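Local coordinates for conserved hypothetical secreted protein (Helicobacter pylori, PDB 4RNZ) that determines cell shape and is probably a zinc-dependent endopeptidase of the M23B family that acts on peptidoglycan, at residues T193-T198 against Y224-G229; I200-S205 against R217-V222; L260-A265 against F302-N307. One frame throughout, in Å; residues are numbered along the deposited sequence.

Contact 1 (T193-T198 against Y224-G229); sequences TPVKYT and YAAKHG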
loop_
_atom_site.group_PDB
_atom_site.type_symbol
_atom_site.label_atom_id
_atom_site.label_comp_id
_atom_site.label_asym_id
_atom_site.label_seq_id
_atom_site.Cartn_x
_atom_site.Cartn_y
_atom_site.Cartn_z
ATOM N N THR A 193 -4.061 -6.414 -18.335
ATOM C CA THR A 193 -3.609 -5.184 -18.921
ATOM C C THR A 193 -4.828 -4.384 -19.382
ATOM O O THR A 193 -5.647 -4.913 -20.100
ATOM C CB THR A 193 -2.716 -5.501 -20.113
ATOM O OG1 THR A 193 -1.582 -6.235 -19.653
ATOM C CG2 THR A 193 -2.265 -4.255 -20.778
ATOM N N PRO A 194 -4.951 -3.109 -18.944
ATOM C CA PRO A 194 -6.199 -2.353 -19.083
ATOM C C PRO A 194 -6.362 -1.561 -20.369
ATOM O O PRO A 194 -7.366 -0.882 -20.519
ATOM C CB PRO A 194 -6.144 -1.371 -17.900
ATOM C CG PRO A 194 -4.699 -1.129 -17.685
ATOM C CD PRO A 194 -3.993 -2.418 -18.061
ATOM N N VAL A 195 -5.387 -1.629 -21.273
ATOM C CA VAL A 195 -5.412 -0.814 -22.497
ATOM C C VAL A 195 -4.569 -1.490 -23.574
ATOM O O VAL A 195 -3.694 -2.321 -23.261
ATOM C CB VAL A 195 -4.872 0.610 -22.222
ATOM C CG1 VAL A 195 -3.364 0.600 -21.986
ATOM C CG2 VAL A 195 -5.222 1.570 -23.341
ATOM N N LYS A 196 -4.858 -1.193 -24.839
ATOM C CA LYS A 196 -3.984 -1.650 -25.912
ATOM C C LYS A 196 -2.888 -0.620 -26.065
ATOM O O LYS A 196 -3.125 0.469 -26.530
ATOM C CB LYS A 196 -4.733 -1.794 -27.244
ATOM C CG LYS A 196 -3.896 -2.539 -28.277
ATOM C CD LYS A 196 -4.077 -4.036 -28.098
ATOM C CE LYS A 196 -3.185 -4.885 -29.019
ATOM N NZ LYS A 196 -3.578 -6.317 -28.819
ATOM N N TYR A 197 -1.691 -0.950 -25.633
ATOM C CA TYR A 197 -0.600 0.013 -25.651
ATOM C C TYR A 197 0.318 -0.272 -26.814
ATOM O O TYR A 197 0.399 -1.420 -27.245
ATOM C CB TYR A 197 0.179 -0.041 -24.350
ATOM C CG TYR A 197 0.860 -1.342 -24.048
ATOM C CD1 TYR A 197 0.211 -2.344 -23.330
ATOM C CD2 TYR A 197 2.176 -1.556 -24.441
ATOM C CE1 TYR A 197 0.854 -3.547 -23.036
ATOM C CE2 TYR A 197 2.841 -2.741 -24.147
ATOM C CZ TYR A 197 2.176 -3.726 -23.439
ATOM O OH TYR A 197 2.826 -4.889 -23.166
ATOM N N THR A 198 1.006 0.765 -27.283
ATOM C CA THR A 198 2.007 0.644 -28.335
ATOM C C THR A 198 3.355 0.296 -27.715
ATOM O O THR A 198 4.093 -0.555 -28.234
ATOM C CB THR A 198 2.088 1.928 -29.179
ATOM O OG1 THR A 198 2.318 3.052 -28.343
ATOM C CG2 THR A 198 0.769 2.165 -29.917
ATOM N N TYR A 224 1.467 3.622 -20.112
ATOM C CA TYR A 224 1.209 2.854 -21.326
ATOM C C TYR A 224 0.974 3.864 -22.417
ATOM O O TYR A 224 -0.008 4.604 -22.353
ATOM C CB TYR A 224 -0.057 2.025 -21.195
ATOM C CG TYR A 224 -0.010 0.807 -20.286
ATOM C CD1 TYR A 224 0.688 -0.348 -20.641
ATOM C CD2 TYR A 224 -0.736 0.790 -19.088
ATOM C CE1 TYR A 224 0.691 -1.461 -19.819
ATOM C CE2 TYR A 224 -0.744 -0.314 -18.276
ATOM C CZ TYR A 224 -0.036 -1.442 -18.643
ATOM O OH TYR A 224 -0.060 -2.534 -17.807
ATOM N N ALA A 225 1.882 3.939 -23.381
ATOM C CA ALA A 225 1.665 4.812 -24.542
ATOM C C ALA A 225 0.533 4.214 -25.372
ATOM O O ALA A 225 0.543 3.034 -25.691
ATOM C CB ALA A 225 2.937 4.948 -25.371
ATOM N N ALA A 226 -0.477 5.017 -25.654
ATOM C CA ALA A 226 -1.593 4.581 -26.460
ATOM C C ALA A 226 -2.175 5.746 -27.214
ATOM O O ALA A 226 -1.982 6.888 -26.845
ATOM C CB ALA A 226 -2.660 3.977 -25.588
ATOM N N LYS A 227 -2.945 5.430 -28.236
ATOM C CA LYS A 227 -3.649 6.434 -29.021
ATOM C C LYS A 227 -4.707 7.135 -28.224
ATOM O O LYS A 227 -5.442 6.522 -27.432
ATOM C CB LYS A 227 -4.299 5.783 -30.244
ATOM C CG LYS A 227 -5.142 6.745 -31.064
ATOM C CD LYS A 227 -5.349 6.251 -32.481
ATOM C CE LYS A 227 -5.957 7.339 -33.346
ATOM N NZ LYS A 227 -5.669 7.054 -34.776
ATOM N N HIS A 228 -4.812 8.439 -28.454
ATOM C CA HIS A 228 -5.863 9.223 -27.830
ATOM C C HIS A 228 -7.203 8.585 -28.164
ATOM O O HIS A 228 -7.444 8.207 -29.318
ATOM C CB HIS A 228 -5.795 10.680 -28.306
ATOM C CG HIS A 228 -6.716 11.585 -27.563
ATOM N ND1 HIS A 228 -8.048 11.711 -27.886
ATOM C CD2 HIS A 228 -6.516 12.370 -26.479
ATOM C CE1 HIS A 228 -8.630 12.544 -27.042
ATOM N NE2 HIS A 228 -7.723 12.954 -26.175
ATOM N N GLY A 229 -8.066 8.409 -27.164
ATOM C CA GLY A 229 -9.362 7.755 -27.383
ATOM C C GLY A 229 -9.387 6.247 -27.188
ATOM O O GLY A 229 -10.462 5.644 -27.165
HETATM O O HOH W 1 0.775 -4.776 -18.949
#

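Contact 2 (I200-S205 against R217-V222); sequences ISSPFS and RPHYGV. With ZN (zinc ion), chain B.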
loop_
_atom_site.group_PDB
_atom_site.type_symbol
_atom_site.label_atom_id
_atom_site.label_comp_id
_atom_site.label_asym_id
_atom_site.label_seq_id
_atom_site.Cartn_x
_atom_site.Cartn_y
_atom_site.Cartn_z
ATOM N N ILE A 200 5.296 0.429 -23.388
ATOM C CA ILE A 200 5.347 0.960 -22.032
ATOM C C ILE A 200 6.362 2.098 -22.081
ATOM O O ILE A 200 7.525 1.853 -22.313
ATOM C CB ILE A 200 5.740 -0.157 -21.053
ATOM C CG1 ILE A 200 4.558 -1.115 -20.959
ATOM C CG2 ILE A 200 6.155 0.402 -19.698
ATOM C CD1 ILE A 200 4.750 -2.333 -20.089
ATOM N N SER A 201 5.918 3.345 -21.946
ATOM C CA SER A 201 6.853 4.492 -22.011
ATOM C C SER A 201 7.583 4.742 -20.695
ATOM O O SER A 201 8.582 5.433 -20.659
ATOM C CB SER A 201 6.139 5.765 -22.450
ATOM O OG SER A 201 5.047 6.019 -21.606
ATOM N N SER A 202 7.089 4.188 -19.600
ATOM C CA SER A 202 7.778 4.343 -18.337
ATOM C C SER A 202 7.287 3.288 -17.360
ATOM O O SER A 202 6.122 3.299 -16.982
ATOM C CB SER A 202 7.554 5.745 -17.762
ATOM O OG SER A 202 8.377 5.929 -16.625
ATOM N N PRO A 203 8.170 2.359 -16.965
ATOM C CA PRO A 203 7.715 1.334 -16.045
ATOM C C PRO A 203 7.664 1.835 -14.600
ATOM O O PRO A 203 8.019 2.975 -14.302
ATOM C CB PRO A 203 8.783 0.240 -16.202
ATOM C CG PRO A 203 10.029 0.998 -16.504
ATOM C CD PRO A 203 9.596 2.195 -17.315
ATOM N N PHE A 204 7.220 0.961 -13.724
ATOM C CA PHE A 204 7.195 1.230 -12.306
ATOM C C PHE A 204 8.605 1.305 -11.795
ATOM O O PHE A 204 9.427 0.494 -12.163
ATOM C CB PHE A 204 6.465 0.098 -11.586
ATOM C CG PHE A 204 6.330 0.308 -10.105
ATOM C CD1 PHE A 204 7.349 -0.080 -9.229
ATOM C CD2 PHE A 204 5.204 0.926 -9.587
ATOM C CE1 PHE A 204 7.221 0.113 -7.850
ATOM C CE2 PHE A 204 5.070 1.128 -8.201
ATOM C CZ PHE A 204 6.075 0.721 -7.338
ATOM N N SER A 205 8.871 2.253 -10.904
ATOM C CA SER A 205 10.162 2.334 -10.234
ATOM C C SER A 205 10.052 2.922 -8.812
ATOM O O SER A 205 9.388 3.941 -8.580
ATOM C CB SER A 205 11.134 3.176 -11.071
ATOM O OG SER A 205 12.366 3.308 -10.383
ATOM N N ARG A 217 13.741 9.579 -10.369
ATOM C CA ARG A 217 13.474 8.254 -10.929
ATOM C C ARG A 217 12.206 7.526 -10.411
ATOM O O ARG A 217 11.760 6.578 -11.066
ATOM C CB ARG A 217 14.699 7.330 -10.747
ATOM C CG ARG A 217 14.450 5.875 -11.174
ATOM C CD ARG A 217 15.688 4.992 -11.189
ATOM N NE ARG A 217 16.599 5.379 -12.264
ATOM C CZ ARG A 217 17.831 5.860 -12.100
ATOM N NH1 ARG A 217 18.363 6.011 -10.891
ATOM N NH2 ARG A 217 18.548 6.185 -13.167
ATOM N N PRO A 218 11.621 7.930 -9.257
ATOM C CA PRO A 218 10.498 7.107 -8.765
ATOM C C PRO A 218 9.238 7.290 -9.591
ATOM O O PRO A 218 8.814 8.418 -9.802
ATOM C CB PRO A 218 10.258 7.620 -7.342
ATOM C CG PRO A 218 11.371 8.551 -7.048
ATOM C CD PRO A 218 11.885 9.057 -8.356
ATOM N N HIS A 219 8.631 6.194 -10.029
ATOM C CA HIS A 219 7.378 6.257 -10.804
ATOM C C HIS A 219 6.408 5.202 -10.292
ATOM O O HIS A 219 6.671 4.010 -10.410
ATOM C CB HIS A 219 7.669 6.066 -12.290
ATOM C CG HIS A 219 6.454 6.126 -13.170
ATOM N ND1 HIS A 219 6.154 5.139 -14.086
ATOM C CD2 HIS A 219 5.460 7.037 -13.261
ATOM C CE1 HIS A 219 5.041 5.456 -14.722
ATOM N NE2 HIS A 219 4.608 6.608 -14.249
ATOM N N TYR A 220 5.303 5.649 -9.693
ATOM C CA TYR A 220 4.439 4.760 -8.936
ATOM C C TYR A 220 3.261 4.208 -9.775
ATOM O O TYR A 220 2.130 4.132 -9.310
ATOM C CB TYR A 220 3.958 5.449 -7.663
ATOM C CG TYR A 220 5.051 5.709 -6.628
ATOM C CD1 TYR A 220 6.055 4.781 -6.392
ATOM C CD2 TYR A 220 5.055 6.884 -5.870
ATOM C CE1 TYR A 220 7.046 5.017 -5.436
ATOM C CE2 TYR A 220 6.045 7.132 -4.917
ATOM C CZ TYR A 220 7.034 6.192 -4.707
ATOM O OH TYR A 220 8.012 6.404 -3.764
ATOM N N GLY A 221 3.568 3.785 -10.993
ATOM C CA GLY A 221 2.588 3.184 -11.893
ATOM C C GLY A 221 3.312 2.781 -13.157
ATOM O O GLY A 221 4.524 2.784 -13.207
ATOM N N VAL A 222 2.549 2.383 -14.161
ATOM C CA VAL A 222 3.087 2.045 -15.476
ATOM C C VAL A 222 2.445 3.033 -16.426
ATOM O O VAL A 222 1.236 3.232 -16.381
ATOM C CB VAL A 222 2.700 0.620 -15.909
ATOM C CG1 VAL A 222 3.208 0.335 -17.323
ATOM C CG2 VAL A 222 3.240 -0.392 -14.930
HETATM ZN ZN ZN B . 2.935 7.502 -14.813
#

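Contact 3 (L260-A265 against F302-N307); sequences LRLVYA and FGVYKN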
loop_
_atom_site.group_PDB
_atom_site.type_symbol
_atom_site.label_atom_id
_atom_site.label_comp_id
_atom_site.label_asym_id
_atom_site.label_seq_id
_atom_site.Cartn_x
_atom_site.Cartn_y
_atom_site.Cartn_z
ATOM N N LEU A 260 -6.420 -3.685 -2.419
ATOM C CA LEU A 260 -5.935 -2.931 -3.567
ATOM C C LEU A 260 -6.702 -1.663 -3.874
ATOM O O LEU A 260 -7.934 -1.586 -3.801
ATOM C CB LEU A 260 -5.870 -3.789 -4.849
ATOM C CG LEU A 260 -4.948 -5.015 -4.927
ATOM C CD1 LEU A 260 -4.923 -5.615 -6.343
ATOM C CD2 LEU A 260 -3.525 -4.726 -4.480
ATOM N N ARG A 261 -5.941 -0.664 -4.293
ATOM C CA ARG A 261 -6.479 0.492 -4.962
ATOM C C ARG A 261 -5.798 0.608 -6.340
ATOM O O ARG A 261 -4.567 0.621 -6.443
ATOM C CB ARG A 261 -6.180 1.704 -4.103
ATOM C CG ARG A 261 -6.648 3.055 -4.598
ATOM C CD ARG A 261 -6.219 4.120 -3.565
ATOM N NE ARG A 261 -5.824 5.262 -4.322
ATOM C CZ ARG A 261 -4.621 5.803 -4.406
ATOM N NH1 ARG A 261 -3.581 5.436 -3.655
ATOM N NH2 ARG A 261 -4.495 6.776 -5.272
ATOM N N LEU A 262 -6.626 0.710 -7.378
ATOM C CA LEU A 262 -6.162 0.705 -8.769
ATOM C C LEU A 262 -6.497 2.054 -9.393
ATOM O O LEU A 262 -7.635 2.497 -9.339
ATOM C CB LEU A 262 -6.802 -0.454 -9.556
ATOM C CG LEU A 262 -6.440 -1.874 -9.080
ATOM C CD1 LEU A 262 -7.430 -2.384 -8.043
ATOM C CD2 LEU A 262 -6.398 -2.870 -10.222
ATOM N N VAL A 263 -5.491 2.690 -9.986
ATOM C CA VAL A 263 -5.600 4.070 -10.479
ATOM C C VAL A 263 -5.419 4.105 -11.990
ATOM O O VAL A 263 -4.464 3.552 -12.492
ATOM C CB VAL A 263 -4.508 4.925 -9.817
ATOM C CG1 VAL A 263 -4.372 6.299 -10.474
ATOM C CG2 VAL A 263 -4.793 5.049 -8.325
ATOM N N TYR A 264 -6.319 4.781 -12.691
ATOM C CA TYR A 264 -6.298 4.883 -14.144
ATOM C C TYR A 264 -6.381 6.345 -14.517
ATOM O O TYR A 264 -7.461 6.920 -14.444
ATOM C CB TYR A 264 -7.531 4.189 -14.709
ATOM C CG TYR A 264 -7.650 2.747 -14.325
ATOM C CD1 TYR A 264 -8.187 2.380 -13.105
ATOM C CD2 TYR A 264 -7.236 1.751 -15.190
ATOM C CE1 TYR A 264 -8.296 1.037 -12.743
ATOM C CE2 TYR A 264 -7.345 0.417 -14.846
ATOM C CZ TYR A 264 -7.888 0.064 -13.629
ATOM O OH TYR A 264 -7.971 -1.260 -13.289
ATOM N N ALA A 265 -5.261 6.941 -14.925
ATOM C CA ALA A 265 -5.172 8.393 -15.060
ATOM C C ALA A 265 -4.841 8.862 -16.473
ATOM O O ALA A 265 -4.325 8.109 -17.302
ATOM C CB ALA A 265 -4.139 8.952 -14.078
ATOM N N PHE A 302 -1.254 3.772 -15.132
ATOM C CA PHE A 302 -1.927 2.685 -14.421
ATOM C C PHE A 302 -1.183 2.412 -13.131
ATOM O O PHE A 302 -0.025 2.003 -13.156
ATOM C CB PHE A 302 -1.999 1.409 -15.284
ATOM C CG PHE A 302 -2.649 0.199 -14.600
ATOM C CD1 PHE A 302 -3.848 0.308 -13.907
ATOM C CD2 PHE A 302 -2.043 -1.043 -14.659
ATOM C CE1 PHE A 302 -4.435 -0.794 -13.300
ATOM C CE2 PHE A 302 -2.624 -2.146 -14.069
ATOM C CZ PHE A 302 -3.816 -2.021 -13.370
ATOM N N GLY A 303 -1.843 2.682 -12.013
ATOM C CA GLY A 303 -1.242 2.510 -10.695
ATOM C C GLY A 303 -1.940 1.470 -9.835
ATOM O O GLY A 303 -3.163 1.331 -9.885
ATOM N N VAL A 304 -1.152 0.737 -9.051
ATOM C CA VAL A 304 -1.683 -0.223 -8.124
ATOM C C VAL A 304 -1.049 0.007 -6.757
ATOM O O VAL A 304 0.163 0.170 -6.662
ATOM C CB VAL A 304 -1.470 -1.671 -8.584
ATOM C CG1 VAL A 304 -2.038 -2.652 -7.553
ATOM C CG2 VAL A 304 -2.144 -1.893 -9.946
ATOM N N TYR A 305 -1.910 0.029 -5.738
ATOM C CA TYR A 305 -1.535 0.232 -4.326
ATOM C C TYR A 305 -2.033 -0.943 -3.497
ATOM O O TYR A 305 -3.230 -1.214 -3.498
ATOM C CB TYR A 305 -2.188 1.496 -3.793
ATOM C CG TYR A 305 -1.646 2.708 -4.475
ATOM C CD1 TYR A 305 -2.159 3.122 -5.696
ATOM C CD2 TYR A 305 -0.580 3.425 -3.925
ATOM C CE1 TYR A 305 -1.607 4.203 -6.366
ATOM C CE2 TYR A 305 -0.046 4.524 -4.583
ATOM C CZ TYR A 305 -0.565 4.884 -5.810
ATOM O OH TYR A 305 -0.054 5.957 -6.480
ATOM N N LYS A 306 -1.125 -1.643 -2.823
ATOM C CA LYS A 306 -1.488 -2.715 -1.902
ATOM C C LYS A 306 -1.300 -2.206 -0.475
ATOM O O LYS A 306 -0.186 -1.897 -0.096
ATOM C CB LYS A 306 -0.605 -3.941 -2.105
ATOM C CG LYS A 306 -0.933 -5.089 -1.150
ATOM C CD LYS A 306 -0.071 -6.325 -1.385
ATOM C CE LYS A 306 -0.273 -7.376 -0.288
ATOM N NZ LYS A 306 0.365 -8.698 -0.593
ATOM N N ASN A 307 -2.375 -2.147 0.301
ATOM C CA ASN A 307 -2.298 -1.706 1.705
ATOM C C ASN A 307 -1.688 -0.302 1.800
ATOM O O ASN A 307 -0.871 -0.011 2.676
ATOM C CB ASN A 307 -1.526 -2.722 2.552
ATOM C CG ASN A 307 -2.346 -3.966 2.836
ATOM O OD1 ASN A 307 -3.535 -3.868 3.026
ATOM N ND2 ASN A 307 -1.708 -5.124 2.870
#

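Contact 1 (T193-T198 against Y224-G229)
A mainly apolar loop-to-strand contact centres on Y224 of strand 222-225, which is packed by T193, P194, V195 and Y197 of an irregular loop; a single backbone bond closes the contact beyond them. The loop leads into strand 199-202, which pairs antiparallel with strand 222-225. V195 meets the root of the tyrosine: with CG1 between its own backbone N and carbonyl carbon (chi1 71°), that methyl lies 3.7 Å from Y224 CB. P194 crosses the ring at about a right angle, its CD 3.9 Å from Y224 CE2, a compact apolar partner for a buried ring. Farther along the loop, Y197 meets the ring obliquely, CD1 against Y224 CD1 at 3.4 Å, the two ring planes 36° apart. This is the edge of the M23 peptidase β-sheet, where the incoming loop is fastened just before it becomes a strand: T198 N donates to A225 O at 2.8 Å with a fairly straight N-H (162°), and T198 OG1 adds a weak bond to the same oxygen. The phenol suits its place because its hydrocarbon part can be enclosed while its hydroxyl stays satisfied: one water at the ring edge, in its plane, lies 2.7 Å from Y224 OH and also bonds T193 OG1. A226, small enough to sit close to the loop, touches the carbonyl oxygen of K196 with its CB at 3.7 Å. L314 and I317 also pack on Y224.

Contact 2 (I200-S205 against R217-V222)
The H219 imidazole meets the neighbouring segment at its edge, where P203 O lies in the ring plane, while G221 N stands over the centre of one face; the F204 ring has H219 O above one face, offset toward the rim, and Y220 brings its ring edge to F204 CZ. H219 opens the HxxxD zinc-binding motif of M23 peptidases, whose aspartate is D223, and one antiparallel bridge, S205 with H219, holds it to the preceding chain. Histidine suits this place because its two nitrogens serve two partners. NE2 binds the zinc ion at 2.0 Å, together with E34, D223 and H301. ND1 donates to P203 O at 2.9 Å, consistent with NE2 keeping its lone pair for the metal. That bond is straight at the hydrogen (166°), although ND1 stands well above the carbonyl plane of P203; with the zinc it fixes the ring's rotation. The bridge consists of S205 N to H219 O and H219 N to S205 O, at 2.9 and 2.8 Å, so the ligand's main chain is gripped too. S205 OG bonds chiefly to G207 N, with a weak bond to R217 O. Flat F204 can lie against the H219 carbonyl while packing on P310 and P313, and Y220 combines an apolar ring edge with a hydroxyl bonded to S63 OG. At the far end the aliphatic I200 and V222 cross obliquely, I200 CG2 lying 3.8 Å from V222 CG1.

Contact 3 (L260-A265 against F302-N307)
Y305 lays its ring as a flat plate beneath the guanidinium of R261, both side chains pointing the same way from neighbouring strands. The motif is an antiparallel β-pair inside the M23 peptidase sheet, the strand directions 165° apart. R261 NH1 stands over the ring centre, 3.3 Å above the plane of the Y305 ring, and the two planes are 26° apart: a stacked cation-pi pair. The arginine extends with CG anti to its backbone N and then bends at chi3, and its charge is also met by E38 and E254, consistent with a guanidinium held firmly flat on the ring. Next along the same face, G303 has no side chain, which suits its close pairing with V263, and V263 CG2 meets Y305 CE1 at 3.8 Å. The other face carries L260, L262, Y264, F302 and V304, with the aliphatic part of K306. L260 CD2 fits between K306 CB (3.8 Å) and V304 CG1, and L262 CD2 sits at the edge of the F302 ring beside CZ. F302 in turn places CD1 over one face of the Y264 ring and sets CE1 3.5 Å from Y264 CE2, an oblique pair with planes 36° apart. The phenol of Y264 reaches on to A235 N, and K306 NZ to G176 O. R261 and Y305 exchange two backbone bonds, as do V263 and G303; the shortest of these is V263 N to G303 O, 2.7 Å.

Overall arrangement
All three contacts reach one antiparallel sheet, in which strand 222-225 stands between strands 199-202 and 299-306, and strand 260-267 follows beyond the latter. Contact 2 is nested in the chain loop closed by contact 1, their centres about 15 Å apart, and I200 CG1 packs 4.0 Å from Y224 CD1. Contact 3, about 13 Å centre to centre from contact 2, joins it where V222 N lies 2.8 Å from F302 O, a probable hydrogen bond. F302 also packs against contact 1, its CB 3.7 Å from Y224 CE2. Contact 2 supplies H219 to the zinc, with E34, D223 and H301 completing the site; H301 directly precedes contact 3, whose G303 lies about 8 Å from the zinc ion.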